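Local coordinates for protein hydroalkoxylation enzyme phnH (Penicillium herquei, PDB 6JJT) that catalyses the enantioselective intramolecular hydroalkoxylation that converts a prenylated phenalenone to (2'R)-atrovenetin in the biosynthesis of phenalenones such as herqueinone, at residues S31-K36 / I140-Y145; A98-T103 / F115-E120; I108-V113 / T129-P134. One frame throughout, in Å; residues are numbered along the deposited sequence.

Contact 1 (S31-K36 / I140-Y145)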
ATOM      1  N   SER D  31       7.995  14.791  19.194  1.00 17.18           N
ATOM      2  CA  SER D  31       6.575  14.992  19.346  1.00 16.64           C
ATOM      3  C   SER D  31       6.051  15.687  18.088  1.00 15.57           C
ATOM      4  O   SER D  31       6.772  16.359  17.354  1.00 15.34           O
ATOM      5  CB  SER D  31       6.275  15.829  20.564  1.00 20.11           C
ATOM      6  OG  SER D  31       6.834  17.107  20.335  1.00 19.55           O
ATOM      7  N   ALA D  32       4.745  15.512  17.895  1.00 15.63           N
ATOM      8  CA  ALA D  32       4.055  16.145  16.788  1.00 16.86           C
ATOM      9  C   ALA D  32       2.764  16.723  17.343  1.00 17.74           C
ATOM     10  O   ALA D  32       2.041  16.049  18.087  1.00 18.35           O
ATOM     11  CB  ALA D  32       3.751  15.145  15.684  1.00 17.15           C
ATOM     12  N   ASN D  33       2.517  18.000  17.014  1.00 18.66           N
ATOM     13  CA  ASN D  33       1.294  18.668  17.397  1.00 18.62           C
ATOM     14  C   ASN D  33       0.606  19.072  16.093  1.00 19.42           C
ATOM     15  O   ASN D  33       1.050  20.027  15.440  1.00 17.65           O
ATOM     16  CB  ASN D  33       1.607  19.893  18.252  1.00 21.41           C
ATOM     17  CG  ASN D  33       0.408  20.451  18.983  1.00 24.67           C
ATOM     18  OD1 ASN D  33      -0.680  19.874  18.964  1.00 26.34           O
ATOM     19  ND2 ASN D  33       0.624  21.551  19.694  1.00 28.22           N
ATOM     20  N   LEU D  34      -0.396  18.276  15.694  1.00 18.63           N
ATOM     21  CA  LEU D  34      -0.835  18.268  14.314  1.00 19.04           C
ATOM     22  C   LEU D  34      -2.127  19.064  14.183  1.00 18.36           C
ATOM     23  O   LEU D  34      -2.911  19.176  15.124  1.00 20.11           O
ATOM     24  CB  LEU D  34      -1.057  16.802  13.920  1.00 19.21           C
ATOM     25  CG  LEU D  34       0.183  15.903  13.852  1.00 22.78           C
ATOM     26  CD1 LEU D  34      -0.229  14.450  13.675  1.00 26.64           C
ATOM     27  CD2 LEU D  34       1.139  16.345  12.757  1.00 23.79           C
ATOM     28  N   THR D  35      -2.329  19.619  12.984  1.00 14.78           N
ATOM     29  CA  THR D  35      -3.615  20.213  12.623  1.00 15.89           C
ATOM     30  C   THR D  35      -4.189  19.395  11.465  1.00 15.68           C
ATOM     31  O   THR D  35      -3.439  18.941  10.582  1.00 14.31           O
ATOM     32  CB  THR D  35      -3.540  21.721  12.327  1.00 17.93           C
ATOM     33  OG1 THR D  35      -2.688  21.975  11.220  1.00 20.34           O
ATOM     34  CG2 THR D  35      -3.039  22.534  13.515  1.00 18.88           C
ATOM     35  N   LYS D  36      -5.507  19.217  11.471  1.00 15.40           N
ATOM     36  CA  LYS D  36      -6.145  18.371  10.476  1.00 15.95           C
ATOM     37  C   LYS D  36      -7.348  19.078   9.897  1.00 16.22           C
ATOM     38  O   LYS D  36      -7.978  19.888  10.587  1.00 17.82           O
ATOM     39  CB  LYS D  36      -6.558  17.061  11.146  1.00 15.51           C
ATOM     40  CG  LYS D  36      -5.395  16.274  11.716  1.00 18.90           C
ATOM     41  CD  LYS D  36      -5.727  14.873  12.150  1.00 22.45           C
ATOM     42  CE  LYS D  36      -4.464  14.082  12.437  1.00 25.17           C
ATOM     43  NZ  LYS D  36      -4.753  12.643  12.686  1.00 31.59           N
ATOM     44  N   ILE D 140      -6.024  14.364  20.861  1.00 22.15           N
ATOM     45  CA  ILE D 140      -5.582  13.295  19.963  1.00 20.95           C
ATOM     46  C   ILE D 140      -4.532  13.793  18.973  1.00 20.42           C
ATOM     47  O   ILE D 140      -3.850  12.980  18.345  1.00 24.69           O
ATOM     48  CB  ILE D 140      -6.743  12.615  19.207  1.00 24.74           C
ATOM     49  CG1 ILE D 140      -7.469  13.569  18.259  1.00 26.52           C
ATOM     50  CG2 ILE D 140      -7.703  11.909  20.147  1.00 28.44           C
ATOM     51  CD1 ILE D 140      -8.631  12.931  17.509  1.00 32.08           C
ATOM     52  N   ASN D 141      -4.405  15.113  18.841  1.00 22.56           N
ATOM     53  CA  ASN D 141      -3.539  15.726  17.840  1.00 22.69           C
ATOM     54  C   ASN D 141      -2.119  15.970  18.373  1.00 20.44           C
ATOM     55  O   ASN D 141      -1.251  16.410  17.615  1.00 18.87           O
ATOM     56  CB  ASN D 141      -4.235  16.886  17.133  1.00 23.86           C
ATOM     57  CG  ASN D 141      -5.369  16.419  16.232  1.00 29.37           C
ATOM     58  OD1 ASN D 141      -5.318  15.343  15.634  1.00 32.33           O
ATOM     59  ND2 ASN D 141      -6.407  17.225  16.129  1.00 34.93           N
ATOM     60  N   PHE D 142      -1.872  15.688  19.667  1.00 18.05           N
ATOM     61  CA  PHE D 142      -0.524  15.793  20.209  1.00 17.02           C
ATOM     62  C   PHE D 142      -0.004  14.407  20.571  1.00 16.11           C
ATOM     63  O   PHE D 142      -0.579  13.738  21.442  1.00 15.66           O
ATOM     64  CB  PHE D 142      -0.464  16.689  21.460  1.00 17.25           C
ATOM     65  CG  PHE D 142       0.948  16.818  21.977  1.00 17.50           C
ATOM     66  CD1 PHE D 142       1.869  17.622  21.331  1.00 18.81           C
ATOM     67  CD2 PHE D 142       1.396  16.085  23.063  1.00 16.71           C
ATOM     68  CE1 PHE D 142       3.199  17.717  21.754  1.00 18.10           C
ATOM     69  CE2 PHE D 142       2.712  16.185  23.495  1.00 17.17           C
ATOM     70  CZ  PHE D 142       3.620  16.996  22.846  1.00 16.30           C
ATOM     71  N   LEU D 143       1.057  13.972  19.869  1.00 15.25           N
ATOM     72  CA  LEU D 143       1.610  12.641  20.086  1.00 14.95           C
ATOM     73  C   LEU D 143       3.086  12.696  20.400  1.00 15.17           C
ATOM     74  O   LEU D 143       3.817  13.561  19.958  1.00 14.71           O
ATOM     75  CB  LEU D 143       1.407  11.765  18.841  1.00 15.97           C
ATOM     76  CG  LEU D 143      -0.046  11.544  18.420  1.00 20.62           C
ATOM     77  CD1 LEU D 143      -0.450  12.521  17.304  1.00 21.90           C
ATOM     78  CD2 LEU D 143      -0.181  10.097  17.933  1.00 21.99           C
ATOM     79  N   GLU D 144       3.496  11.731  21.214  1.00 14.27           N
ATOM     80  CA  GLU D 144       4.891  11.534  21.531  1.00 14.67           C
ATOM     81  C   GLU D 144       5.358  10.211  20.925  1.00 12.47           C
ATOM     82  O   GLU D 144       4.659   9.215  21.123  1.00 14.70           O
ATOM     83  CB  GLU D 144       5.073  11.496  23.061  1.00 15.92           C
ATOM     84  CG  GLU D 144       4.987  12.882  23.670  1.00 19.68           C
ATOM     85  CD  GLU D 144       4.806  12.884  25.175  1.00 22.32           C
ATOM     86  OE1 GLU D 144       4.553  11.834  25.753  1.00 22.94           O
ATOM     87  OE2 GLU D 144       4.922  13.969  25.745  1.00 27.62           O
ATOM     88  N   TYR D 145       6.533  10.250  20.360  1.00 13.16           N
ATOM     89  CA  TYR D 145       7.071   9.095  19.636  1.00 14.22           C
ATOM     90  C   TYR D 145       8.433   8.670  20.165  1.00 15.95           C
ATOM     91  O   TYR D 145       9.280   9.514  20.495  1.00 15.71           O
ATOM     92  CB  TYR D 145       7.218   9.426  18.147  1.00 15.34           C
ATOM     93  CG  TYR D 145       5.953   9.759  17.399  1.00 15.32           C
ATOM     94  CD1 TYR D 145       5.510  11.068  17.371  1.00 15.67           C
ATOM     95  CD2 TYR D 145       5.222   8.792  16.699  1.00 15.66           C
ATOM     96  CE1 TYR D 145       4.360  11.425  16.675  1.00 16.15           C
ATOM     97  CE2 TYR D 145       4.066   9.143  15.998  1.00 16.56           C
ATOM     98  CZ  TYR D 145       3.639  10.459  15.999  1.00 16.62           C
ATOM     99  OH  TYR D 145       2.535  10.856  15.271  1.00 19.77           O
TER
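The carbonyl O of Asn141 is gripped by two neighbouring residues: Leu34 N donates a straight hydrogen bond to it at 2.8 Å, and the CA-H of Asn33 adds a weaker contact. One step further on, Ala32 and Leu143 form an antiparallel hydrogen-bonded pair, Leu143 N to Ala32 O at 2.9 Å and Ala32 N to Leu143 O at 3.0 Å. Ser31, Asn33, Phe142 and Glu144 project from one face of this ladder. There Phe142 has CG anti to its backbone N (chi1 -178°); the ring lies beside Ser31 and Asn33 of strand 26-44. Asn33 CB meets the ring edge in its plane, 3.8 Å from Phe142 CD1, with the amide turned 90° to the ring, while Ser31 CB lies obliquely 3.7 Å from Phe142 CZ. On the opposite face Leu34 CD1 and Leu143 CD1 touch at 4.1 Å, their side chains crossing at about a right angle, and Ala32 CB abuts the ring edge of Tyr145, 3.9 Å from CE1. Beyond the ladder the methylenes of Lys36 pass Asn141, CD lying 3.5 Å from OD1. Tyr145 OH makes a weak hydrogen bond to Glu104, on strand 99-107. Pairing strand 26-44 with strand 142-148, first with last, is what closes an eight-stranded antiparallel beta barrel.

Contact 2 (A98-T103 / F115-E120)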
ATOM      1  N   ALA D  98      15.360  20.376   5.525  1.00 18.40           N
ATOM      2  CA  ALA D  98      15.353  19.013   4.989  1.00 17.46           C
ATOM      3  C   ALA D  98      13.918  18.471   4.935  1.00 13.83           C
ATOM      4  O   ALA D  98      13.139  18.719   5.854  1.00 14.88           O
ATOM      5  CB  ALA D  98      16.185  18.129   5.862  1.00 17.41           C
ATOM      6  N   ASN D  99      13.613  17.732   3.863  1.00 12.86           N
ATOM      7  CA  ASN D  99      12.301  17.121   3.704  1.00 12.16           C
ATOM      8  C   ASN D  99      12.395  15.653   4.115  1.00 10.78           C
ATOM      9  O   ASN D  99      13.291  14.948   3.663  1.00 11.67           O
ATOM     10  CB  ASN D  99      11.870  17.234   2.260  1.00 12.06           C
ATOM     11  CG  ASN D  99      11.562  18.644   1.817  1.00 12.77           C
ATOM     12  OD1 ASN D  99      11.228  19.465   2.674  1.00 13.81           O
ATOM     13  ND2 ASN D  99      11.666  18.878   0.530  1.00 12.83           N
ATOM     14  N   ILE D 100      11.421  15.206   4.910  1.00 11.19           N
ATOM     15  CA  ILE D 100      11.377  13.840   5.417  1.00 10.66           C
ATOM     16  C   ILE D 100       9.959  13.313   5.213  1.00 10.70           C
ATOM     17  O   ILE D 100       9.020  13.914   5.726  1.00 11.05           O
ATOM     18  CB  ILE D 100      11.740  13.770   6.915  1.00 12.00           C
ATOM     19  CG1 ILE D 100      13.097  14.423   7.210  1.00 12.81           C
ATOM     20  CG2 ILE D 100      11.607  12.346   7.445  1.00 12.78           C
ATOM     21  CD1 ILE D 100      13.326  14.778   8.668  1.00 14.89           C
ATOM     22  N   LEU D 101       9.827  12.182   4.499  1.00 10.19           N
ATOM     23  CA  LEU D 101       8.504  11.534   4.452  1.00 10.21           C
ATOM     24  C   LEU D 101       8.282  10.677   5.695  1.00  9.48           C
ATOM     25  O   LEU D 101       9.146   9.856   6.058  1.00 10.76           O
ATOM     26  CB  LEU D 101       8.418  10.623   3.220  1.00 10.30           C
ATOM     27  CG  LEU D 101       7.067   9.918   3.063  1.00 10.48           C
ATOM     28  CD1 LEU D 101       5.995  10.927   2.720  1.00 12.24           C
ATOM     29  CD2 LEU D 101       7.133   8.813   2.015  1.00 11.94           C
ATOM     30  N   VAL D 102       7.114  10.810   6.301  1.00  8.94           N
ATOM     31  CA  VAL D 102       6.705  10.023   7.442  1.00  8.84           C
ATOM     32  C   VAL D 102       5.565   9.125   6.986  1.00  9.93           C
ATOM     33  O   VAL D 102       4.568   9.605   6.428  1.00 10.23           O
ATOM     34  CB  VAL D 102       6.254  10.916   8.611  1.00 10.36           C
ATOM     35  CG1 VAL D 102       5.861  10.055   9.806  1.00 12.34           C
ATOM     36  CG2 VAL D 102       7.370  11.912   9.021  1.00 11.87           C
ATOM     37  N   THR D 103       5.721   7.826   7.193  1.00  9.10           N
ATOM     38  CA  THR D 103       4.736   6.802   6.855  1.00  9.96           C
ATOM     39  C   THR D 103       4.204   6.226   8.154  1.00  9.12           C
ATOM     40  O   THR D 103       4.958   5.504   8.860  1.00  9.66           O
ATOM     41  CB  THR D 103       5.361   5.733   5.941  1.00 10.24           C
ATOM     42  OG1 THR D 103       5.817   6.408   4.764  1.00 11.72           O
ATOM     43  CG2 THR D 103       4.355   4.658   5.573  1.00 11.33           C
ATOM     44  N   PHE D 115      10.361   6.349   8.180  1.00  9.12           N
ATOM     45  CA  PHE D 115      10.856   7.613   7.652  1.00  8.96           C
ATOM     46  C   PHE D 115      11.661   7.410   6.392  1.00 10.14           C
ATOM     47  O   PHE D 115      12.306   6.370   6.203  1.00 10.15           O
ATOM     48  CB  PHE D 115      11.846   8.263   8.650  1.00 10.72           C
ATOM     49  CG  PHE D 115      11.270   8.494  10.028  1.00 11.32           C
ATOM     50  CD1 PHE D 115      10.528   9.656  10.301  1.00 12.53           C
ATOM     51  CD2 PHE D 115      11.384   7.529  11.019  1.00 12.12           C
ATOM     52  CE1 PHE D 115       9.996   9.865  11.575  1.00 13.31           C
ATOM     53  CE2 PHE D 115      10.816   7.715  12.262  1.00 14.55           C
ATOM     54  CZ  PHE D 115      10.124   8.878  12.545  1.00 13.15           C
ATOM     55  N   ASP D 116      11.599   8.399   5.488  1.00  9.79           N
ATOM     56  CA  ASP D 116      12.419   8.400   4.299  0.50 10.19           C
ATOM     57  C   ASP D 116      12.951   9.798   4.052  1.00 11.02           C
ATOM     58  O   ASP D 116      12.178  10.750   3.863  1.00 10.06           O
ATOM     59  CB  ASP D 116      11.621   7.917   3.085  0.50 11.67           C
ATOM     60  CG  ASP D 116      12.467   7.484   1.911  0.50 13.06           C
ATOM     61  OD1 ASP D 116      13.482   8.138   1.623  0.50 15.22           O
ATOM     62  OD2 ASP D 116      12.109   6.484   1.297  0.50 14.56           O
ATOM     63  N   THR D 117      14.275   9.900   4.010  1.00 11.42           N
ATOM     64  CA  THR D 117      14.925  11.154   3.630  1.00 12.90           C
ATOM     65  C   THR D 117      16.278  10.842   3.009  1.00 13.34           C
ATOM     66  O   THR D 117      16.980   9.952   3.510  1.00 16.25           O
ATOM     67  CB  THR D 117      15.032  12.109   4.826  1.00 12.52           C
ATOM     68  OG1 THR D 117      15.595  13.311   4.300  1.00 13.75           O
ATOM     69  CG2 THR D 117      15.929  11.631   5.944  1.00 13.23           C
ATOM     70  N   SER D 118      16.700  11.620   2.023  1.00 13.75           N
ATOM     71  CA  SER D 118      18.084  11.537   1.540  1.00 14.61           C
ATOM     72  C   SER D 118      18.981  12.600   2.177  1.00 15.48           C
ATOM     73  O   SER D 118      20.170  12.656   1.827  1.00 17.30           O
ATOM     74  CB  SER D 118      18.177  11.590   0.038  1.00 13.89           C
ATOM     75  OG  SER D 118      17.479  12.716  -0.463  1.00 14.54           O
ATOM     76  N   SER D 119      18.427  13.445   3.043  1.00 14.15           N
ATOM     77  CA  SER D 119      19.210  14.435   3.774  1.00 17.72           C
ATOM     78  C   SER D 119      20.377  13.773   4.506  1.00 18.40           C
ATOM     79  O   SER D 119      20.182  12.852   5.278  1.00 18.13           O
ATOM     80  CB  SER D 119      18.346  15.186   4.748  1.00 19.78           C
ATOM     81  OG  SER D 119      19.201  15.726   5.782  1.00 25.77           O
ATOM     82  N   GLU D 120      21.589  14.327   4.354  1.00 20.32           N
ATOM     83  CA  GLU D 120      22.741  13.716   5.019  1.00 22.39           C
ATOM     84  C   GLU D 120      22.631  13.808   6.539  1.00 19.22           C
ATOM     85  O   GLU D 120      23.018  12.883   7.252  1.00 21.19           O
ATOM     86  CB  GLU D 120      24.038  14.383   4.552  1.00 26.50           C
ATOM     87  CG  GLU D 120      24.644  13.701   3.344  1.00 39.43           C
ATOM     88  CD  GLU D 120      26.159  13.852   3.245  1.00 48.73           C
ATOM     89  OE1 GLU D 120      26.802  14.187   4.286  1.00 50.97           O
ATOM     90  OE2 GLU D 120      26.696  13.640   2.128  1.00 50.87           O
TER
HETATM   91  O   HOH W   1      15.738  14.924   1.852  1.00 28.19           O
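Phe115 CD1 meets both Val102 CG2 and Ile100 CG2, each at 4.1 Å, and Ile100 CG2 sits at the ring edge near its plane. Val102 and Phe115 form a non-hydrogen-bonded antiparallel pair, and their side chains run side by side in the same direction. Leu125 and Val128 of the following loop also pack on the ring.

Asp116 contributes mainly through its backbone. Its O accepts from Leu101 N at 2.8 Å and its N donates to Leu101 O at 2.9 Å, making the two residues a hydrogen-bonded pair. The CB atoms of Leu101 and Asp116 face each other at 4.2 Å, while in the conformer described the carboxylate leads away from residues 98-103. Tyr42 of the third subunit packs on both Leu101 and Asp116.

Ile100 touches both Phe115 and Thr117. Its CG2, anti to the backbone N, serves Phe115, whereas CG1, anti to the carbonyl carbon, rests 3.8 Å from Thr117 CB. Thr117 OG1 donates to Asn99 O at 2.9 Å. Thr117 OG1 in turn accepts from Ser119 N at 3.1 Å, an ST turn. A water also donates to Asn99 O, 3.0 Å away, and accepts a weak bond from Ser119 N. Further out, Ala98 CB touches Ser119 CB.

Beyond the Leu101-Asp116 pair, then, a threonine hydroxyl and a water, not peptide N-H groups, supply the donors from this side to Asn99 O. That oxygen is held by both, and because Thr117 OG1 donates as well as accepts, it links residues 98-103 to the turn at 117-119.

Contact 3 (I108-V113 / T129-P134)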
ATOM      1  N   ILE D 108      -5.282   2.517  16.226  1.00 11.90           N
ATOM      2  CA  ILE D 108      -5.432   3.715  17.043  1.00 12.74           C
ATOM      3  C   ILE D 108      -5.811   3.269  18.458  1.00 13.08           C
ATOM      4  O   ILE D 108      -6.676   2.418  18.650  1.00 14.58           O
ATOM      5  CB  ILE D 108      -6.520   4.609  16.392  1.00 14.39           C
ATOM      6  CG1 ILE D 108      -6.074   5.229  15.054  1.00 15.34           C
ATOM      7  CG2 ILE D 108      -7.119   5.688  17.324  1.00 16.71           C
ATOM      8  CD1 ILE D 108      -4.977   6.248  15.173  1.00 18.01           C
ATOM      9  N   PRO D 109      -5.194   3.878  19.501  1.00 12.78           N
ATOM     10  CA  PRO D 109      -4.339   5.054  19.408  1.00 12.77           C
ATOM     11  C   PRO D 109      -2.842   4.829  19.305  1.00 12.23           C
ATOM     12  O   PRO D 109      -2.075   5.752  19.543  1.00 13.85           O
ATOM     13  CB  PRO D 109      -4.618   5.724  20.778  1.00 14.61           C
ATOM     14  CG  PRO D 109      -4.771   4.556  21.724  1.00 15.62           C
ATOM     15  CD  PRO D 109      -5.527   3.538  20.898  1.00 13.99           C
ATOM     16  N   TYR D 110      -2.430   3.604  18.930  1.00 11.92           N
ATOM     17  CA  TYR D 110      -1.019   3.271  18.834  1.00 11.22           C
ATOM     18  C   TYR D 110      -0.521   3.399  17.381  1.00 10.60           C
ATOM     19  O   TYR D 110      -1.128   2.778  16.459  1.00 11.46           O
ATOM     20  CB  TYR D 110      -0.847   1.815  19.278  1.00 12.12           C
ATOM     21  CG  TYR D 110      -1.496   1.520  20.624  1.00 13.09           C
ATOM     22  CD1 TYR D 110      -1.378   2.419  21.705  1.00 14.37           C
ATOM     23  CD2 TYR D 110      -2.264   0.386  20.826  1.00 14.83           C
ATOM     24  CE1 TYR D 110      -1.988   2.176  22.930  1.00 16.38           C
ATOM     25  CE2 TYR D 110      -2.894   0.145  22.037  1.00 16.25           C
ATOM     26  CZ  TYR D 110      -2.741   1.028  23.089  1.00 17.01           C
ATOM     27  OH  TYR D 110      -3.351   0.749  24.294  1.00 22.04           O
ATOM     28  N   VAL D 111       0.564   4.127  17.197  1.00 10.31           N
ATOM     29  CA  VAL D 111       1.012   4.550  15.872  1.00 10.47           C
ATOM     30  C   VAL D 111       2.427   4.075  15.622  1.00 11.04           C
ATOM     31  O   VAL D 111       3.350   4.432  16.346  1.00 12.29           O
ATOM     32  CB  VAL D 111       0.927   6.084  15.735  1.00 10.96           C
ATOM     33  CG1 VAL D 111       1.301   6.504  14.301  1.00 12.66           C
ATOM     34  CG2 VAL D 111      -0.454   6.592  16.121  1.00 12.07           C
ATOM     35  N   ALA D 112       2.631   3.323  14.537  1.00  9.99           N
ATOM     36  CA  ALA D 112       3.971   2.930  14.128  1.00 10.11           C
ATOM     37  C   ALA D 112       4.433   3.862  13.020  1.00  9.62           C
ATOM     38  O   ALA D 112       3.590   4.243  12.174  1.00 10.72           O
ATOM     39  CB  ALA D 112       3.940   1.506  13.593  1.00 10.31           C
ATOM     40  N   VAL D 113       5.725   4.141  12.934  1.00  9.92           N
ATOM     41  CA  VAL D 113       6.222   5.157  12.035  1.00 10.07           C
ATOM     42  C   VAL D 113       7.496   4.672  11.379  1.00  9.65           C
ATOM     43  O   VAL D 113       8.366   4.064  12.035  1.00  9.72           O
ATOM     44  CB  VAL D 113       6.568   6.437  12.829  1.00 13.13           C
ATOM     45  CG1 VAL D 113       6.872   7.583  11.896  1.00 15.90           C
ATOM     46  CG2 VAL D 113       5.464   6.825  13.779  1.00 14.10           C
ATOM     47  N   THR D 129      12.626   2.483  13.205  1.00 10.93           N
ATOM     48  CA  THR D 129      11.219   2.209  13.464  1.00 11.88           C
ATOM     49  C   THR D 129      10.825   2.967  14.724  1.00 10.72           C
ATOM     50  O   THR D 129      11.435   2.763  15.830  1.00 12.60           O
ATOM     51  CB  THR D 129      10.954   0.725  13.777  1.00 10.25           C
ATOM     52  OG1 THR D 129      11.991   0.246  14.679  1.00 11.01           O
ATOM     53  CG2 THR D 129      11.085  -0.136  12.549  1.00 12.07           C
ATOM     54  N   ALA D 130       9.820   3.827  14.642  1.00  9.83           N
ATOM     55  CA  ALA D 130       9.295   4.506  15.816  1.00 10.38           C
ATOM     56  C   ALA D 130       7.871   4.134  16.138  1.00 11.65           C
ATOM     57  O   ALA D 130       7.169   3.493  15.341  1.00 11.13           O
ATOM     58  CB  ALA D 130       9.465   6.004  15.647  1.00 13.14           C
ATOM     59  N   TRP D 131       7.385   4.593  17.296  1.00 10.94           N
ATOM     60  CA  TRP D 131       6.084   4.241  17.822  1.00 11.19           C
ATOM     61  C   TRP D 131       5.604   5.415  18.665  1.00 11.69           C
ATOM     62  O   TRP D 131       6.431   5.948  19.434  1.00 13.75           O
ATOM     63  CB  TRP D 131       6.194   2.988  18.703  1.00 10.71           C
ATOM     64  CG  TRP D 131       4.896   2.514  19.241  1.00 11.64           C
ATOM     65  CD1 TRP D 131       4.112   1.504  18.745  1.00 11.04           C
ATOM     66  CD2 TRP D 131       4.182   2.987  20.397  1.00 11.64           C
ATOM     67  NE1 TRP D 131       2.993   1.327  19.485  1.00 10.48           N
ATOM     68  CE2 TRP D 131       3.009   2.212  20.524  1.00 12.02           C
ATOM     69  CE3 TRP D 131       4.421   3.985  21.363  1.00 13.35           C
ATOM     70  CZ2 TRP D 131       2.059   2.409  21.510  1.00 13.19           C
ATOM     71  CZ3 TRP D 131       3.479   4.177  22.351  1.00 14.21           C
ATOM     72  CH2 TRP D 131       2.339   3.379  22.450  1.00 14.19           C
ATOM     73  N   GLY D 132       4.332   5.787  18.526  1.00 12.31           N
ATOM     74  CA  GLY D 132       3.823   6.924  19.280  1.00 12.47           C
ATOM     75  C   GLY D 132       2.384   6.747  19.680  1.00 12.39           C
ATOM     76  O   GLY D 132       1.676   5.878  19.182  1.00 12.92           O
ATOM     77  N   THR D 133       1.928   7.633  20.592  1.00 12.61           N
ATOM     78  CA  THR D 133       0.548   7.649  21.016  1.00 14.28           C
ATOM     79  C   THR D 133       0.305   9.007  21.676  1.00 13.39           C
ATOM     80  O   THR D 133       1.285   9.638  22.074  1.00 14.76           O
ATOM     81  CB  THR D 133       0.277   6.479  21.974  1.00 13.11           C
ATOM     82  OG1 THR D 133      -1.112   6.274  22.091  1.00 15.28           O
ATOM     83  CG2 THR D 133       0.856   6.690  23.376  1.00 17.28           C
ATOM     84  N   PRO D 134      -0.944   9.498  21.761  1.00 14.61           N
ATOM     85  CA  PRO D 134      -1.221  10.768  22.471  1.00 15.30           C
ATOM     86  C   PRO D 134      -1.023  10.543  23.977  1.00 16.32           C
ATOM     87  O   PRO D 134      -1.666   9.654  24.521  1.00 18.80           O
ATOM     88  CB  PRO D 134      -2.666  11.108  22.117  1.00 15.67           C
ATOM     89  CG  PRO D 134      -3.014  10.175  20.972  1.00 16.60           C
ATOM     90  CD  PRO D 134      -2.182   8.925  21.207  1.00 14.84           C
TER
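Trp131 holds CG anti to its backbone N (chi1 -177°) and Tyr110 holds CG anti to its carbonyl carbon (chi1 -51°). The two side chains run side by side and point the same way. Their rings are nearly parallel, 26° between planes, but slid apart with centroids 5.7 Å from each other, so they barely overlap; the closest atoms are Tyr110 CD1 and Trp131 CZ2, 3.4 Å apart. Pro109 CD, after a cis peptide bond, covers the centre of one face of the Tyr110 ring. Beneath the aromatics, strands 110-116 and 129-133 pair antiparallel, as successive members of the up-and-down meander that makes the barrel. Gly132 N donates to Val111 O at 2.7 Å, and this oxygen also lies over one face of the indole, 3.8 Å from Trp131 CG. Val111 N returns a bond to Gly132 O, and Val113 and Ala130 exchange a second pair. At the strand end Thr133 OG1 donates to Pro109 O at 2.8 Å, from well above the carbonyl plane, and Pro134 CD packs 4.0 Å from Pro109 CB. Trp131 NE1 bonds to Thr129 OG1 of the second subunit, and Thr129 OG1 receives the reciprocal bond from Trp131 of that subunit.

All three contacts are rungs of one antiparallel barrel. Contacts 2 and 3 share strand 110-116, which pairs with strand 99-107 on one side and strand 129-133 on the other, so their segments alternate along the chain; the segments of contact 1 bracket both. Centres of contacts 1 and 3 are about 11 Å apart, and each lies about 18 Å from the centre of contact 2. Contact 3 adjoins contact 1 through Glu144 N and Thr133 O, a probable hydrogen bond at 3.2 Å, and contact 2 through Val102 CG1 and Val113 CG1. In the homotetramer contact 3 meets the second subunit, contact 2 mainly the third and, through Phe115 O, the second too.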